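Local coordinates for molybdopterin-guanine dinucleotide biosynthesis protein B (MobB) (Archaeoglobus fulgidus, PDB 2F1R) that probably binds GTP and is thought to act in the biosynthesis of the molybdopterin-guanine dinucleotide cofactor, at residues T17-T20 and R21-I25; R75-S78 and E79-N83; R91-S94 and D95-L98; V113-K117 and P118-E122. All coordinates share one frame; numbering follows the deposited sequence.

Contact 1. Residues T17-T20 and R21-I25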
# COMPACT_ATOMS: atom_id res chain seq x y z
N THR A 17 -8.67 -18.77 6.74
CA THR A 17 -7.98 -20.05 6.59
C THR A 17 -8.09 -20.65 5.19
O THR A 17 -7.11 -21.16 4.66
CB THR A 17 -8.48 -21.06 7.68
OG1 THR A 17 -7.86 -20.72 8.91
CG2 THR A 17 -8.14 -22.53 7.33
N LEU A 18 -9.28 -20.64 4.60
CA LEU A 18 -9.41 -21.11 3.24
C LEU A 18 -8.46 -20.32 2.29
O LEU A 18 -7.82 -20.93 1.43
CB LEU A 18 -10.87 -20.95 2.79
CG LEU A 18 -11.15 -21.50 1.41
CD1 LEU A 18 -10.96 -23.00 1.34
CD2 LEU A 18 -12.55 -21.09 1.02
N ILE A 19 -8.43 -18.99 2.43
CA ILE A 19 -7.58 -18.12 1.54
C ILE A 19 -6.10 -18.50 1.65
O ILE A 19 -5.45 -18.77 0.63
CB ILE A 19 -7.83 -16.58 1.77
CG1 ILE A 19 -9.25 -16.23 1.30
CG2 ILE A 19 -6.84 -15.65 0.99
CD1 ILE A 19 -9.71 -14.87 1.76
N THR A 20 -5.61 -18.67 2.87
CA THR A 20 -4.18 -18.89 3.07
C THR A 20 -3.76 -20.32 2.67
O THR A 20 -2.70 -20.50 2.08
CB THR A 20 -3.71 -18.55 4.49
OG1 THR A 20 -4.33 -19.46 5.39
CG2 THR A 20 -4.10 -17.13 4.86
N ARG A 21 -4.60 -21.31 2.96
CA ARG A 21 -4.36 -22.67 2.49
C ARG A 21 -4.42 -22.78 0.97
O ARG A 21 -3.65 -23.50 0.38
CB ARG A 21 -5.35 -23.66 3.14
CG ARG A 21 -4.95 -23.99 4.60
CD ARG A 21 -5.75 -25.17 5.19
NE ARG A 21 -7.18 -24.89 5.05
CZ ARG A 21 -8.19 -25.72 5.36
NH1 ARG A 21 -7.97 -26.94 5.90
NH2 ARG A 21 -9.45 -25.29 5.12
N MET A 22 -5.35 -22.07 0.33
CA MET A 22 -5.38 -22.13 -1.15
C MET A 22 -4.17 -21.40 -1.81
O MET A 22 -3.64 -21.86 -2.83
CB MET A 22 -6.68 -21.56 -1.71
CG MET A 22 -7.96 -22.36 -1.40
SD MET A 22 -9.38 -21.80 -2.40
CE MET A 22 -9.43 -20.03 -1.93
N MET A 23 -3.77 -20.27 -1.23
CA MET A 23 -2.75 -19.38 -1.82
C MET A 23 -1.49 -20.08 -2.42
O MET A 23 -1.18 -19.87 -3.63
CB MET A 23 -2.41 -18.20 -0.84
CG MET A 23 -1.85 -16.91 -1.54
SD MET A 23 -2.89 -16.28 -2.84
CE MET A 23 -4.30 -15.85 -1.86
N PRO A 24 -0.77 -20.91 -1.64
CA PRO A 24 0.39 -21.60 -2.30
C PRO A 24 0.03 -22.38 -3.59
O PRO A 24 0.80 -22.34 -4.52
CB PRO A 24 0.92 -22.55 -1.25
CG PRO A 24 0.45 -21.97 0.09
CD PRO A 24 -0.88 -21.27 -0.21
N ILE A 25 -1.12 -23.05 -3.65
CA ILE A 25 -1.52 -23.73 -4.89
C ILE A 25 -1.81 -22.74 -6.03
O ILE A 25 -1.37 -22.94 -7.17
CB ILE A 25 -2.77 -24.66 -4.72
CG1 ILE A 25 -2.53 -25.79 -3.73
CG2 ILE A 25 -3.14 -25.31 -6.06
CD1 ILE A 25 -2.88 -25.48 -2.34

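Contact 2. Residues R75-S78 and E79-N83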
# COMPACT_ATOMS: atom_id res chain seq x y z
N ARG A 75 -2.65 5.48 2.45
CA ARG A 75 -3.22 6.71 1.96
C ARG A 75 -4.66 7.04 2.40
O ARG A 75 -5.49 6.16 2.51
CB ARG A 75 -3.12 6.76 0.44
CG ARG A 75 -3.90 5.71 -0.25
CD ARG A 75 -4.03 6.13 -1.67
NE ARG A 75 -5.20 6.91 -1.94
CZ ARG A 75 -5.32 7.72 -2.98
NH1 ARG A 75 -4.30 7.88 -3.82
NH2 ARG A 75 -6.45 8.41 -3.16
N ARG A 76 -4.93 8.32 2.62
CA ARG A 76 -6.28 8.77 2.98
C ARG A 76 -7.28 8.58 1.83
O ARG A 76 -7.01 8.85 0.63
CB ARG A 76 -6.24 10.21 3.56
CG ARG A 76 -5.79 11.32 2.57
CD ARG A 76 -4.99 12.50 3.23
NE ARG A 76 -3.70 12.01 3.73
CZ ARG A 76 -3.31 12.04 5.00
NH1 ARG A 76 -4.07 12.57 5.93
NH2 ARG A 76 -2.16 11.49 5.36
N VAL A 77 -8.44 8.04 2.18
CA VAL A 77 -9.54 7.98 1.22
C VAL A 77 -10.83 8.60 1.80
O VAL A 77 -10.96 8.66 3.00
CB VAL A 77 -9.82 6.49 0.77
CG1 VAL A 77 -8.61 5.95 0.06
CG2 VAL A 77 -10.24 5.60 1.98
N SER A 78 -11.75 9.05 0.95
CA SER A 78 -13.13 9.23 1.42
C SER A 78 -13.78 7.87 1.80
O SER A 78 -13.35 6.81 1.32
CB SER A 78 -13.97 9.95 0.35
OG SER A 78 -14.19 9.15 -0.81
N GLU A 79 -14.82 7.89 2.65
CA GLU A 79 -15.47 6.62 2.98
C GLU A 79 -15.98 5.85 1.72
O GLU A 79 -15.91 4.62 1.67
CB GLU A 79 -16.59 6.77 4.03
CG GLU A 79 -17.88 7.40 3.50
CD GLU A 79 -18.91 6.40 2.85
OE1 GLU A 79 -19.07 5.21 3.31
OE2 GLU A 79 -19.58 6.83 1.86
N GLU A 80 -16.45 6.58 0.72
CA GLU A 80 -16.99 5.89 -0.44
C GLU A 80 -15.91 5.22 -1.26
O GLU A 80 -16.10 4.09 -1.69
CB GLU A 80 -17.91 6.79 -1.27
CG GLU A 80 -17.23 7.77 -2.21
CD GLU A 80 -18.27 8.62 -2.99
OE1 GLU A 80 -19.47 8.13 -3.14
OE2 GLU A 80 -17.88 9.75 -3.42
N GLU A 81 -14.76 5.87 -1.42
CA GLU A 81 -13.58 5.29 -2.09
C GLU A 81 -13.10 4.02 -1.44
O GLU A 81 -12.78 3.06 -2.13
CB GLU A 81 -12.43 6.28 -2.12
CG GLU A 81 -12.63 7.43 -3.08
CD GLU A 81 -11.58 8.52 -2.88
OE1 GLU A 81 -10.86 8.52 -1.85
OE2 GLU A 81 -11.48 9.39 -3.76
N GLY A 82 -13.05 4.00 -0.13
CA GLY A 82 -12.54 2.82 0.58
C GLY A 82 -13.52 1.66 0.53
O GLY A 82 -13.11 0.52 0.64
N ASN A 83 -14.80 1.97 0.33
CA ASN A 83 -15.88 0.98 0.24
C ASN A 83 -16.08 0.47 -1.21
O ASN A 83 -16.88 -0.42 -1.45
CB ASN A 83 -17.19 1.60 0.71
CG ASN A 83 -17.31 1.65 2.20
OD1 ASN A 83 -17.73 2.67 2.76
ND2 ASN A 83 -16.96 0.56 2.88
O HOH W 1 -15.36 10.70 -2.30

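Contact 3. Residues R91-S94 and D95-L98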
# COMPACT_ATOMS: atom_id res chain seq x y z
N ARG A 91 -7.04 1.60 -9.15
CA ARG A 91 -5.85 2.24 -8.65
C ARG A 91 -4.74 1.25 -8.41
O ARG A 91 -3.57 1.60 -8.51
CB ARG A 91 -6.13 2.95 -7.32
CG ARG A 91 -7.18 3.97 -7.44
CD ARG A 91 -6.59 5.36 -7.68
NE ARG A 91 -7.63 6.23 -8.23
CZ ARG A 91 -7.71 7.54 -8.01
NH1 ARG A 91 -6.83 8.15 -7.22
NH2 ARG A 91 -8.69 8.24 -8.57
N TYR A 92 -5.10 0.01 -8.06
CA TYR A 92 -4.13 -0.83 -7.40
C TYR A 92 -3.93 -2.21 -8.01
O TYR A 92 -2.86 -2.79 -7.87
CB TYR A 92 -4.52 -1.00 -5.94
CG TYR A 92 -4.25 0.22 -5.11
CD1 TYR A 92 -2.97 0.48 -4.63
CD2 TYR A 92 -5.26 1.11 -4.81
CE1 TYR A 92 -2.71 1.59 -3.88
CE2 TYR A 92 -5.01 2.24 -4.05
CZ TYR A 92 -3.73 2.47 -3.58
OH TYR A 92 -3.46 3.59 -2.83
N LEU A 93 -4.97 -2.74 -8.63
CA LEU A 93 -5.07 -4.17 -8.78
C LEU A 93 -5.20 -4.63 -10.23
O LEU A 93 -5.41 -5.81 -10.48
CB LEU A 93 -6.24 -4.69 -7.93
CG LEU A 93 -6.23 -4.50 -6.39
CD1 LEU A 93 -7.27 -5.36 -5.71
CD2 LEU A 93 -4.90 -4.76 -5.74
N SER A 94 -5.05 -3.71 -11.18
CA SER A 94 -5.30 -4.02 -12.57
C SER A 94 -4.30 -5.01 -13.26
O SER A 94 -4.60 -5.57 -14.33
CB SER A 94 -5.52 -2.74 -13.41
OG SER A 94 -4.28 -2.23 -13.82
N ASP A 95 -3.17 -5.30 -12.63
CA ASP A 95 -2.26 -6.28 -13.23
C ASP A 95 -2.24 -7.62 -12.53
O ASP A 95 -1.38 -8.44 -12.78
CB ASP A 95 -0.86 -5.72 -13.32
CG ASP A 95 -0.31 -5.33 -11.96
OD1 ASP A 95 -1.11 -4.90 -11.09
OD2 ASP A 95 0.90 -5.41 -11.79
N TYR A 96 -3.19 -7.86 -11.63
CA TYR A 96 -3.30 -9.15 -11.02
C TYR A 96 -4.08 -10.11 -11.88
O TYR A 96 -4.95 -9.72 -12.63
CB TYR A 96 -3.95 -9.01 -9.65
CG TYR A 96 -2.96 -8.42 -8.72
CD1 TYR A 96 -2.10 -9.23 -8.01
CD2 TYR A 96 -2.84 -7.02 -8.58
CE1 TYR A 96 -1.16 -8.67 -7.14
CE2 TYR A 96 -1.91 -6.45 -7.71
CZ TYR A 96 -1.06 -7.27 -7.00
OH TYR A 96 -0.11 -6.69 -6.11
N ASP A 97 -3.76 -11.39 -11.76
CA ASP A 97 -4.57 -12.41 -12.45
C ASP A 97 -5.86 -12.81 -11.71
O ASP A 97 -6.80 -13.30 -12.31
CB ASP A 97 -3.70 -13.65 -12.68
CG ASP A 97 -2.52 -13.34 -13.59
OD1 ASP A 97 -2.76 -12.73 -14.67
OD2 ASP A 97 -1.40 -13.62 -13.19
N LEU A 98 -5.88 -12.60 -10.40
CA LEU A 98 -7.01 -12.91 -9.58
C LEU A 98 -7.02 -11.94 -8.42
O LEU A 98 -5.98 -11.73 -7.78
CB LEU A 98 -6.89 -14.37 -9.03
CG LEU A 98 -7.95 -14.80 -7.98
CD1 LEU A 98 -9.31 -14.89 -8.65
CD2 LEU A 98 -7.60 -16.12 -7.30

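Contact 4. Residues V113-K117 and P118-E122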
# COMPACT_ATOMS: atom_id res chain seq x y z
N VAL A 113 -19.21 -19.20 -0.95
CA VAL A 113 -19.89 -18.99 0.34
C VAL A 113 -19.44 -20.04 1.33
O VAL A 113 -19.67 -21.22 1.07
CB VAL A 113 -21.45 -19.08 0.23
CG1 VAL A 113 -22.12 -18.98 1.65
CG2 VAL A 113 -21.98 -18.01 -0.71
N VAL A 114 -18.79 -19.63 2.42
CA VAL A 114 -18.28 -20.56 3.43
C VAL A 114 -19.09 -20.45 4.72
O VAL A 114 -19.04 -19.41 5.40
CB VAL A 114 -16.79 -20.32 3.71
CG1 VAL A 114 -16.24 -21.40 4.64
CG2 VAL A 114 -16.00 -20.28 2.41
N VAL A 115 -19.85 -21.50 5.01
CA VAL A 115 -20.76 -21.48 6.14
C VAL A 115 -20.66 -22.75 6.98
O VAL A 115 -20.18 -23.78 6.54
CB VAL A 115 -22.23 -21.27 5.72
CG1 VAL A 115 -22.43 -19.84 5.22
CG2 VAL A 115 -22.68 -22.30 4.66
N LYS A 116 -21.09 -22.62 8.23
CA LYS A 116 -21.26 -23.75 9.12
C LYS A 116 -22.54 -24.57 8.85
O LYS A 116 -22.54 -25.79 8.81
CB LYS A 116 -21.29 -23.25 10.58
CG LYS A 116 -21.21 -24.45 11.57
CD LYS A 116 -19.77 -24.98 11.74
CE LYS A 116 -19.70 -25.93 12.92
NZ LYS A 116 -20.93 -25.58 13.70
N LYS A 117 -23.64 -23.87 8.68
CA LYS A 117 -24.96 -24.49 8.50
C LYS A 117 -25.44 -24.17 7.12
O LYS A 117 -25.31 -23.03 6.69
CB LYS A 117 -25.96 -23.88 9.49
CG LYS A 117 -25.50 -23.82 10.93
CD LYS A 117 -26.46 -22.91 11.70
CE LYS A 117 -25.95 -22.65 13.12
NZ LYS A 117 -24.47 -22.98 13.29
N PRO A 118 -26.09 -25.13 6.45
CA PRO A 118 -26.56 -24.90 5.05
C PRO A 118 -27.55 -23.71 4.87
O PRO A 118 -27.47 -23.01 3.87
CB PRO A 118 -27.24 -26.22 4.66
CG PRO A 118 -26.88 -27.21 5.74
CD PRO A 118 -26.50 -26.45 6.98
N GLU A 119 -28.41 -23.46 5.85
CA GLU A 119 -29.42 -22.40 5.80
C GLU A 119 -28.84 -20.97 5.87
O GLU A 119 -29.53 -20.02 5.47
CB GLU A 119 -30.47 -22.59 6.92
CG GLU A 119 -29.88 -22.51 8.40
CD GLU A 119 -29.55 -23.89 9.05
OE1 GLU A 119 -28.85 -24.76 8.44
OE2 GLU A 119 -30.00 -24.11 10.19
N GLU A 120 -27.59 -20.83 6.34
CA GLU A 120 -26.86 -19.54 6.28
C GLU A 120 -26.58 -19.09 4.83
O GLU A 120 -26.32 -17.93 4.60
CB GLU A 120 -25.53 -19.60 7.04
CG GLU A 120 -25.66 -19.94 8.54
CD GLU A 120 -24.33 -20.20 9.29
OE1 GLU A 120 -23.33 -20.71 8.77
OE2 GLU A 120 -24.29 -19.94 10.48
N VAL A 121 -26.62 -20.01 3.87
CA VAL A 121 -26.35 -19.69 2.44
C VAL A 121 -27.28 -18.58 1.93
O VAL A 121 -26.85 -17.72 1.14
CB VAL A 121 -26.46 -20.94 1.48
CG1 VAL A 121 -26.28 -20.51 -0.04
CG2 VAL A 121 -25.43 -22.00 1.85
N GLU A 122 -28.51 -18.56 2.46
CA GLU A 122 -29.56 -17.65 1.99
C GLU A 122 -29.22 -16.18 2.20
O GLU A 122 -29.81 -15.33 1.59
CB GLU A 122 -30.92 -17.99 2.64
CG GLU A 122 -31.57 -19.28 2.09
CD GLU A 122 -31.77 -19.22 0.57
OE1 GLU A 122 -32.51 -18.32 0.09
OE2 GLU A 122 -31.17 -20.07 -0.15

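Contact 1. Residues T17-T20 and R21-I25
Arg21 N to Thr17 O (3.0 Å), Met22 N to Leu18 O (2.9 Å) and Met23 N to Ile19 O (2.9 Å) are three successive i to i+4 bonds of helix 12-28. The helix is kinked after them: Pro24 has no N-H to give, and its CD lies 3.0 Å from Thr20 O. Arg21 reaches back over the preceding turn. A bend at chi3 (-54°) brings one face of its guanidinium against the methyl of Thr17, with CG2 3.4 Å from Arg21 NE. NE is buried here and has no hydrogen-bond partner in the model; NH2 makes a weak bond to Arg146 O. Met22 also bends at chi3, and its methyl CE meets Leu18 CG at 4.0 Å. Ile19 and Met23 lie side by side and point the same way, with Ile19 CG2 3.8 Å from Met23 CE. Apolar side chains bury the helix: Leu18 and Met22 pack on Ile152 of helix 149-160, Ile19 and Met23 on Val35 of strand 33-37. Thr20, Met23 and Pro24 meet Ser59 of the second subunit. The chemistry implies a helix held by apolar packing, in which Arg21, with one face on the Thr17 methyl and a weak bond from NH2, has few strong polar ties.

Contact 2. Residues R75-S78 and E79-N83
Ser78 N donates to Glu81 OE1 at 3.0 Å, the shortest direct bond across the contact. Ser78 is the N-cap of helix 79-82, and with Glu81 it forms a capping box. The donor meets OE1 from above the carboxylate plane, 48° out of it. In the return bond Glu81 N points to Ser78 OG, nearly straight but weak at 3.4 Å. Ser78 chi1 of 68° sets OG between the backbone N and the carbonyl carbon, where it faces the first turn of the helix. The Glu81 chain is extended beyond CG and runs back past the serine, with its CG 3.2 Å from Ser78 OG. The first turn is closed by Gly82 N, which donates to Ser78 O at 3.2 Å. The box therefore satisfies two backbone N-H groups at the change from strand to helix, Ser78 N and Glu81 N.

Val77 points toward the helix and packs beside the box. Its CB lies 3.5 Å from Glu81 OE1. Trp87 of helix 85-93 touches both Val77 and Glu81. Strand 70-76, which leads into the cap, joins the sheet across the dimer interface: Arg75 pairs there with an antiparallel strand of the second subunit. A water donates to Glu80 OE2 at 2.9 Å. It also lies close to Ser78 OG, but that distance is doubtfully short. Gly82 has no side chain, and Val77 CG2 sits 3.9 Å from its CA.

Contact 3. Residues R91-S94 and D95-L98
Leu93 (chi1 -61°) and Tyr96 (chi1 -74°) both set CG beside their own backbone N and opposite the carbonyl carbon, and this brings the two side chains together. Leu93 CD2 touches the ring at Tyr96 CE2, 4.0 Å away. The two residues are also the ends of a type I beta turn. Tyr96 N donates to Leu93 O at 3.2 Å. The N-H points almost straight at the oxygen (168°). The same carbonyl oxygen lies 3.4 Å from Tyr96 CD2, near the ring plane. Tyr92 O lies in the ring plane at the edge too, 3.8 Å from Tyr96 CE2. The backbone oxygens of Tyr92 and Leu93 thus face the C-H edge of the tyrosine, where the small positive charge of the ring hydrogens would probably suit them.

The rest of the ring is used elsewhere. Arg32 makes a cation-pi contact with it, Ala34 of strand 33-37 packs on it, and its OH is hydrogen-bonded to Asp62 OD2 of the second subunit. Leu93 packs on Ala34 and Val36. A leucine in place of Tyr96 would probably leave Asp62 of the second subunit without its hydroxyl mate and Arg32 without its ring.

Asp95 and Ser94 occupy the exposed corner of the turn. This is a helix-to-strand connection of a parallel alpha/beta domain, in which a tight turn leads from helix 85-93 to strand 98-102.

Contact 4. Residues V113-K117 and P118-E122
Glu120 OE1 takes two backbone N-H groups of the segment before it. Lys117 N donates at 3.2 Å and is nearly straight, at 176°. Lys116 N is nearer, at 3.0 Å, but its bond is bent to 128° and weak. Thr10 OG1 also bonds this oxygen, so three groups grip OE1. Lys117 N meets it from well above the carboxylate plane. In return Glu120 N donates to Lys117 O at 3.2 Å. Side chain and backbone of Glu120 therefore bracket Lys117. Next along, Val121 N is satisfied by Pro118 O at 3.1 Å, within the 3-10 segment that the proline opens.

The reach of the carboxylate follows from an extended chain (chi2 172°). It slides past Val115 in the opposite direction, with Glu120 CB 3.6 Å from Val115 CG1. The other oxygen, OE2, has the Lys117 ammonium nearby: NZ is 4.1 Å from Glu120 OE2, beyond a salt bridge. On the apolar side Val115 CG2 meets Val121 CG2 at 3.9 Å, the two chains crossing at about a right angle. Val121 also packs on Ile129 and Val132 of strand 129-133.

With an alanine here in place of Glu120, Lys117 N and Thr10 would probably lose their shared acceptor, along with the weaker bond from Lys116 N, and the loop would be freer to shift. One carboxylate oxygen thus ties the loop after strand 111-114 to Thr10, within the likely P-loop. The lysine nearby would probably favour its negative charge.

In the fold
The contacts follow one another along the chain, from 1 to 4. Contact 1 lies in helix 12-28, which packs against the parallel sheet and whose first turn carries the end of the likely P-loop. Contact 4 leaves the sheet at strand 111-114. Their centres are 20 Å apart, yet they touch where Leu18 packs on Val114. Contacts 2 and 3 have centres 18 Å apart and meet through Arg75 and Tyr92. Contact 2 comes before helix 85-93 and contact 3 is at its C-terminal end; this helix links the two-stranded antiparallel hairpin to strand 98-102. Contacts 2 and 3 belong to the dimer interface, contact 4 adjoins the likely P-loop, and contact 1 does both. Contacts 2 and 4 are about 30 Å apart between centres.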